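Long-range contacts in vinylacetyl-CoA Delta-isomerase (Nitrosopumilus maritimus SCM1, PDB 6VJR), which probably dehydrates 4-hydroxybutyryl-CoA and isomerises vinylacetyl-CoA, using FAD and a [4Fe-4S] cluster: residues I39-E44 / C97-V102; K85-L90 / H289-V294. All coordinates share one frame; numbering follows the deposited sequence.

Contact 1 of 2, residues I39-E44 / C97-V102; sequences INAVAE and CFQRCV. With SF4 (iron/sulfur cluster), chain E.
Gln99 and Val42 meet at about a right angle: the methyl CG2 of Val42 lies against the Gln99 amide, 3.3 Å from OE1. The bent Gln99 chain turns its amide back on its own loop, where NE2 gives a straight hydrogen bond of 3.0 Å to Cys97 O, on a lone pair in the carbonyl plane and within 8° of the amide plane. Ser38 O also accepts from NE2, and Asn192 donates to OE1, so a buried amide suits this place: both its ends are gripped and its rotation is fixed. Ala41, small enough to let the loop close in, sets CB 4.2 Å from Phe98 CB. From there the Phe98 ring leads away from the helix, CG in the crowded position between backbone N and carbonyl carbon (chi1 42°), and one face lies under the cluster, with SF4 S1 over its centre, 3.3 Å above the ring plane. Arg100 extends past Val42 to Thr45, its guanidinium also making a cation-pi contact with Tyr46. Cys97 SG, anti to its backbone N, binds FE3 at 2.3 Å, and Cys101 SG binds FE4 at 2.4 Å. The arrangement is a CxxxC cluster-binding loop leading into helix 101-121, backed by helix 36-51.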
loop_
_atom_site.group_PDB
_atom_site.type_symbol
_atom_site.label_atom_id
_atom_site.label_comp_id
_atom_site.label_asym_id
_atom_site.label_seq_id
_atom_site.Cartn_x
_atom_site.Cartn_y
_atom_site.Cartn_z
ATOM N N ILE A 39 -19.752 -18.783 -24.511
ATOM C CA ILE A 39 -19.758 -18.986 -25.962
ATOM C C ILE A 39 -19.806 -17.651 -26.691
ATOM O O ILE A 39 -19.137 -17.448 -27.701
ATOM C CB ILE A 39 -20.866 -19.979 -26.329
ATOM C CG1 ILE A 39 -20.436 -21.379 -25.834
ATOM C CG2 ILE A 39 -21.187 -19.964 -27.804
ATOM C CD1 ILE A 39 -21.543 -22.389 -25.808
ATOM N N ASN A 40 -20.694 -16.786 -26.248
ATOM C CA ASN A 40 -20.845 -15.464 -26.835
ATOM C C ASN A 40 -19.528 -14.698 -26.808
ATOM O O ASN A 40 -19.229 -13.955 -27.743
ATOM C CB ASN A 40 -21.919 -14.679 -26.103
ATOM C CG ASN A 40 -23.324 -15.174 -26.346
ATOM O OD1 ASN A 40 -23.609 -15.865 -27.328
ATOM N ND2 ASN A 40 -24.239 -14.790 -25.483
ATOM N N ALA A 41 -18.799 -14.808 -25.702
ATOM C CA ALA A 41 -17.506 -14.146 -25.581
ATOM C C ALA A 41 -16.559 -14.669 -26.649
ATOM O O ALA A 41 -15.882 -13.883 -27.302
ATOM C CB ALA A 41 -16.959 -14.308 -24.183
ATOM N N VAL A 42 -16.450 -15.995 -26.794
ATOM C CA VAL A 42 -15.591 -16.508 -27.845
ATOM C C VAL A 42 -16.084 -16.075 -29.225
ATOM O O VAL A 42 -15.262 -15.751 -30.094
ATOM C CB VAL A 42 -15.431 -18.029 -27.756
ATOM C CG1 VAL A 42 -14.522 -18.526 -28.853
ATOM C CG2 VAL A 42 -14.915 -18.443 -26.384
ATOM N N ALA A 43 -17.407 -16.046 -29.445
ATOM C CA ALA A 43 -17.912 -15.651 -30.757
ATOM C C ALA A 43 -17.427 -14.245 -31.108
ATOM O O ALA A 43 -17.225 -13.922 -32.256
ATOM C CB ALA A 43 -19.412 -15.716 -30.782
ATOM N N GLU A 44 -17.334 -13.359 -30.113
ATOM C CA GLU A 44 -16.879 -11.988 -30.334
ATOM C C GLU A 44 -15.428 -11.919 -30.835
ATOM O O GLU A 44 -15.059 -10.969 -31.534
ATOM C CB GLU A 44 -17.121 -11.111 -29.100
ATOM C CG GLU A 44 -16.384 -9.781 -29.167
ATOM C CD GLU A 44 -16.797 -8.766 -30.228
ATOM O OE1 GLU A 44 -17.775 -8.981 -30.980
ATOM O OE2 GLU A 44 -16.059 -7.733 -30.326
ATOM N N CYS A 97 -13.619 -12.918 -19.458
ATOM C CA CYS A 97 -12.612 -13.751 -20.082
ATOM C C CYS A 97 -13.127 -14.329 -21.401
ATOM O O CYS A 97 -14.054 -15.130 -21.385
ATOM C CB CYS A 97 -12.177 -14.861 -19.135
ATOM S SG CYS A 97 -11.056 -16.028 -19.959
ATOM N N PHE A 98 -12.481 -13.990 -22.521
ATOM C CA PHE A 98 -12.918 -14.412 -23.845
ATOM C C PHE A 98 -12.101 -15.645 -24.288
ATOM O O PHE A 98 -12.137 -16.027 -25.439
ATOM C CB PHE A 98 -12.905 -13.225 -24.835
ATOM C CG PHE A 98 -11.673 -12.343 -24.690
ATOM C CD1 PHE A 98 -10.476 -12.712 -25.286
ATOM C CD2 PHE A 98 -11.663 -11.241 -23.809
ATOM C CE1 PHE A 98 -9.338 -11.907 -25.140
ATOM C CE2 PHE A 98 -10.517 -10.470 -23.657
ATOM C CZ PHE A 98 -9.360 -10.804 -24.327
ATOM N N GLN A 99 -11.253 -16.166 -23.393
ATOM C CA GLN A 99 -10.808 -17.557 -23.391
ATOM C C GLN A 99 -9.697 -17.929 -24.369
ATOM O O GLN A 99 -8.976 -18.888 -24.095
ATOM C CB GLN A 99 -12.010 -18.468 -23.605
ATOM C CG GLN A 99 -13.004 -18.391 -22.470
ATOM C CD GLN A 99 -14.442 -18.585 -22.883
ATOM O OE1 GLN A 99 -14.851 -19.688 -23.283
ATOM N NE2 GLN A 99 -15.235 -17.517 -22.764
ATOM N N ARG A 100 -9.573 -17.275 -25.521
ATOM C CA ARG A 100 -8.768 -17.843 -26.610
ATOM C C ARG A 100 -7.253 -17.502 -26.491
ATOM O O ARG A 100 -6.418 -17.995 -27.281
ATOM C CB ARG A 100 -9.416 -17.225 -27.853
ATOM C CG ARG A 100 -9.441 -18.095 -29.090
ATOM C CD ARG A 100 -10.365 -17.607 -30.186
ATOM N NE ARG A 100 -9.887 -18.195 -31.434
ATOM C CZ ARG A 100 -10.336 -17.890 -32.608
ATOM N NH1 ARG A 100 -11.231 -16.943 -32.744
ATOM N NH2 ARG A 100 -9.858 -18.541 -33.681
ATOM N N CYS A 101 -6.883 -16.662 -25.513
ATOM C CA CYS A 101 -5.495 -16.246 -25.291
ATOM C C CYS A 101 -4.661 -17.471 -24.910
ATOM O O CYS A 101 -3.490 -17.537 -25.247
ATOM C CB CYS A 101 -5.343 -15.188 -24.186
ATOM S SG CYS A 101 -6.466 -13.789 -24.427
ATOM N N VAL A 102 -5.212 -18.400 -24.097
ATOM C CA VAL A 102 -4.407 -19.505 -23.576
ATOM C C VAL A 102 -3.811 -20.338 -24.713
ATOM O O VAL A 102 -2.606 -20.672 -24.746
ATOM C CB VAL A 102 -5.229 -20.393 -22.624
ATOM C CG1 VAL A 102 -4.303 -21.277 -21.830
ATOM C CG2 VAL A 102 -6.091 -19.583 -21.690
HETATM FE FE1 SF4 E . -6.547 -15.160 -19.735
HETATM FE FE2 SF4 E . -7.806 -12.722 -19.901
HETATM FE FE3 SF4 E . -9.141 -14.891 -20.430
HETATM FE FE4 SF4 E . -7.370 -13.965 -22.220
HETATM S S1 SF4 E . -9.317 -13.013 -21.655
HETATM S S2 SF4 E . -7.600 -16.193 -21.507
HETATM S S3 SF4 E . -5.709 -13.225 -20.762
HETATM S S4 SF4 E . -8.178 -14.427 -18.420
#

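Contact 2 of 2, residues K85-L90 / H289-V294; sequences KMQRKL and HRRSYV. With FE (Fe (III) ion), chain I; SF4 (iron/sulfur cluster), chain E.
His289 begins the second segment in helix 278-292, its ring reaching the Fe(III) ion through NE2 at 2.3 Å, while ND1 is hydrogen-bonded to Asp105, a second-shell acid that helps fix the ring's rotation and would probably make it a more electron-rich ligand. Arg291 curls its chain back toward helix 77-94, where Gln83 takes NH1 and NH2 makes a weak bond to Ser292 OG. Ser292 is the polar meeting point: its short side chain receives Gln87 NE2 at 2.9 Å, a weak bond bent to 143°, and it is also hydrogen-bonded to Asp105. Gln87 reaches it with CG anti to the carbonyl carbon and the chain extended beyond, its OE1 held by Asn84. Here a [4Fe-4S] cluster has a further iron against one corner, and helix 77-94 of the N-terminal family region meets helix 278-292 of the C-terminal one. Tyr293 points away from helix 77-94, and its OH binds the same iron at 2.0 Å, consistent with a phenolate; Glu443 binds that iron and also the cluster. Val294 turns back toward the first segment, and its CG1 packs 4.0 Å from Arg88 CB, the arginine running on, fully extended, to salt bridges with Asp301 and Glu334.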
loop_
_atom_site.group_PDB
_atom_site.type_symbol
_atom_site.label_atom_id
_atom_site.label_comp_id
_atom_site.label_asym_id
_atom_site.label_seq_id
_atom_site.Cartn_x
_atom_site.Cartn_y
_atom_site.Cartn_z
ATOM N N LYS A 85 -2.953 -5.238 -27.912
ATOM C CA LYS A 85 -3.960 -4.270 -28.358
ATOM C C LYS A 85 -5.321 -4.963 -28.539
ATOM O O LYS A 85 -6.356 -4.466 -28.097
ATOM C CB LYS A 85 -3.493 -3.605 -29.630
ATOM C CG LYS A 85 -2.276 -2.731 -29.479
ATOM C CD LYS A 85 -1.846 -2.054 -30.748
ATOM C CE LYS A 85 -0.873 -0.970 -30.494
ATOM N NZ LYS A 85 -0.383 -0.413 -31.734
ATOM N N MET A 86 -5.313 -6.135 -29.194
ATOM C CA MET A 86 -6.492 -6.968 -29.375
ATOM C C MET A 86 -7.103 -7.378 -28.037
ATOM O O MET A 86 -8.324 -7.328 -27.867
ATOM C CB MET A 86 -6.158 -8.143 -30.314
ATOM C CG MET A 86 -7.365 -9.070 -30.503
ATOM S SD MET A 86 -6.990 -10.482 -31.545
ATOM C CE MET A 86 -5.902 -11.460 -30.516
ATOM N N GLN A 87 -6.256 -7.885 -27.143
ATOM C CA GLN A 87 -6.684 -8.296 -25.803
ATOM C C GLN A 87 -7.432 -7.184 -25.057
ATOM O O GLN A 87 -8.495 -7.426 -24.466
ATOM C CB GLN A 87 -5.496 -8.814 -25.027
ATOM C CG GLN A 87 -5.012 -10.179 -25.494
ATOM C CD GLN A 87 -3.592 -10.498 -25.085
ATOM O OE1 GLN A 87 -2.817 -9.610 -24.712
ATOM N NE2 GLN A 87 -3.244 -11.784 -25.139
ATOM N N ARG A 88 -6.863 -5.975 -25.045
ATOM C CA ARG A 88 -7.500 -4.877 -24.315
ATOM C C ARG A 88 -8.839 -4.532 -24.986
ATOM O O ARG A 88 -9.861 -4.289 -24.347
ATOM C CB ARG A 88 -6.595 -3.652 -24.183
ATOM C CG ARG A 88 -7.231 -2.571 -23.321
ATOM C CD ARG A 88 -6.297 -1.444 -23.081
ATOM N NE ARG A 88 -6.903 -0.484 -22.143
ATOM C CZ ARG A 88 -6.228 0.450 -21.528
ATOM N NH1 ARG A 88 -4.939 0.633 -21.772
ATOM N NH2 ARG A 88 -6.805 1.194 -20.634
ATOM N N LYS A 89 -8.846 -4.523 -26.324
ATOM C CA LYS A 89 -10.089 -4.249 -27.031
ATOM C C LYS A 89 -11.182 -5.276 -26.704
ATOM O O LYS A 89 -12.333 -4.911 -26.491
ATOM C CB LYS A 89 -9.821 -4.189 -28.542
ATOM C CG LYS A 89 -11.009 -3.981 -29.412
ATOM C CD LYS A 89 -11.738 -2.723 -29.092
ATOM C CE LYS A 89 -11.028 -1.532 -29.429
ATOM N NZ LYS A 89 -12.066 -0.593 -29.901
ATOM N N LEU A 90 -10.864 -6.570 -26.714
ATOM C CA LEU A 90 -11.848 -7.618 -26.411
ATOM C C LEU A 90 -12.306 -7.510 -24.956
ATOM O O LEU A 90 -13.486 -7.714 -24.666
ATOM C CB LEU A 90 -11.262 -8.984 -26.765
ATOM C CG LEU A 90 -11.115 -9.298 -28.250
ATOM C CD1 LEU A 90 -10.201 -10.497 -28.435
ATOM C CD2 LEU A 90 -12.506 -9.529 -28.768
ATOM N N HIS A 289 1.979 -15.704 -21.399
ATOM C CA HIS A 289 0.671 -15.577 -20.785
ATOM C C HIS A 289 0.654 -14.523 -19.667
ATOM O O HIS A 289 -0.359 -13.833 -19.510
ATOM C CB HIS A 289 0.117 -16.913 -20.331
ATOM C CG HIS A 289 -1.365 -16.871 -20.184
ATOM N ND1 HIS A 289 -2.240 -16.612 -21.215
ATOM C CD2 HIS A 289 -2.125 -16.980 -19.075
ATOM C CE1 HIS A 289 -3.486 -16.570 -20.700
ATOM N NE2 HIS A 289 -3.432 -16.796 -19.394
ATOM N N ARG A 290 1.772 -14.353 -18.962
ATOM C CA ARG A 290 1.867 -13.382 -17.872
ATOM C C ARG A 290 1.697 -11.951 -18.386
ATOM O O ARG A 290 1.306 -11.078 -17.636
ATOM C CB ARG A 290 3.153 -13.602 -17.077
ATOM C CG ARG A 290 2.975 -14.779 -16.129
ATOM C CD ARG A 290 4.176 -15.154 -15.334
ATOM N NE ARG A 290 3.901 -16.350 -14.542
ATOM C CZ ARG A 290 4.831 -17.171 -14.090
ATOM N NH1 ARG A 290 6.093 -16.813 -14.097
ATOM N NH2 ARG A 290 4.495 -18.363 -13.677
ATOM N N ARG A 291 1.902 -11.689 -19.687
ATOM C CA ARG A 291 1.561 -10.369 -20.200
ATOM C C ARG A 291 0.352 -10.341 -21.147
ATOM O O ARG A 291 -0.042 -9.255 -21.603
ATOM C CB ARG A 291 2.738 -9.584 -20.743
ATOM C CG ARG A 291 3.595 -10.208 -21.799
ATOM C CD ARG A 291 3.099 -10.037 -23.252
ATOM N NE ARG A 291 2.182 -11.094 -23.666
ATOM C CZ ARG A 291 1.878 -11.375 -24.959
ATOM N NH1 ARG A 291 2.275 -10.584 -25.973
ATOM N NH2 ARG A 291 1.136 -12.430 -25.219
ATOM N N SER A 292 -0.317 -11.485 -21.340
ATOM C CA SER A 292 -1.659 -11.504 -21.894
ATOM C C SER A 292 -2.671 -10.867 -20.958
ATOM O O SER A 292 -3.776 -10.501 -21.402
ATOM C CB SER A 292 -2.030 -12.916 -22.339
ATOM O OG SER A 292 -1.280 -13.218 -23.523
ATOM N N TYR A 293 -2.273 -10.702 -19.686
ATOM C CA TYR A 293 -3.110 -10.046 -18.673
ATOM C C TYR A 293 -3.366 -8.568 -18.957
ATOM O O TYR A 293 -4.122 -7.942 -18.230
ATOM C CB TYR A 293 -2.629 -10.266 -17.226
ATOM C CG TYR A 293 -2.861 -11.716 -16.873
ATOM C CD1 TYR A 293 -4.076 -12.125 -16.344
ATOM C CD2 TYR A 293 -1.898 -12.670 -17.121
ATOM C CE1 TYR A 293 -4.372 -13.450 -16.140
ATOM C CE2 TYR A 293 -2.167 -14.010 -16.921
ATOM C CZ TYR A 293 -3.417 -14.394 -16.482
ATOM O OH TYR A 293 -3.715 -15.694 -16.389
ATOM N N VAL A 294 -2.831 -8.022 -20.050
ATOM C CA VAL A 294 -3.354 -6.786 -20.616
ATOM C C VAL A 294 -4.873 -6.870 -20.847
ATOM O O VAL A 294 -5.581 -5.860 -20.807
ATOM C CB VAL A 294 -2.595 -6.460 -21.893
ATOM C CG1 VAL A 294 -3.302 -5.427 -22.764
ATOM C CG2 VAL A 294 -1.196 -6.021 -21.543
HETATM FE FE FE I . -4.909 -16.656 -17.667
HETATM FE FE1 SF4 E . -6.547 -15.160 -19.735
HETATM FE FE2 SF4 E . -7.806 -12.722 -19.901
HETATM FE FE3 SF4 E . -9.141 -14.891 -20.430
HETATM FE FE4 SF4 E . -7.370 -13.965 -22.220
HETATM S S1 SF4 E . -9.317 -13.013 -21.655
HETATM S S2 SF4 E . -7.600 -16.193 -21.507
HETATM S S3 SF4 E . -5.709 -13.225 -20.762
HETATM S S4 SF4 E . -8.178 -14.427 -18.420
#

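Contacts 1 and 2 have centres 12 Å apart and share the iron-sulfur cluster: residues 97-102 supply two of its cysteines, while residues 289-294 hold the Fe(III) ion alongside it, FE lying 3.0 Å from SF4 FE1. Helix 77-94 joins them directly. Phe98 packs by CZ 3.5 Å from Gln87 O and by CE2 3.5 Å from Leu90 CB, and Cys101 SG lies 3.9 Å from Gln87 NE2. Farther from the metals, Glu44 CG rests 3.9 Å from Leu90 CD2. The segments of the two contacts alternate along the chain; contact 1 lies wholly in the N-terminal family region, whereas contact 2 joins that region to the C-terminal one. Val102, at the end of contact 1, touches both the FAD and His289.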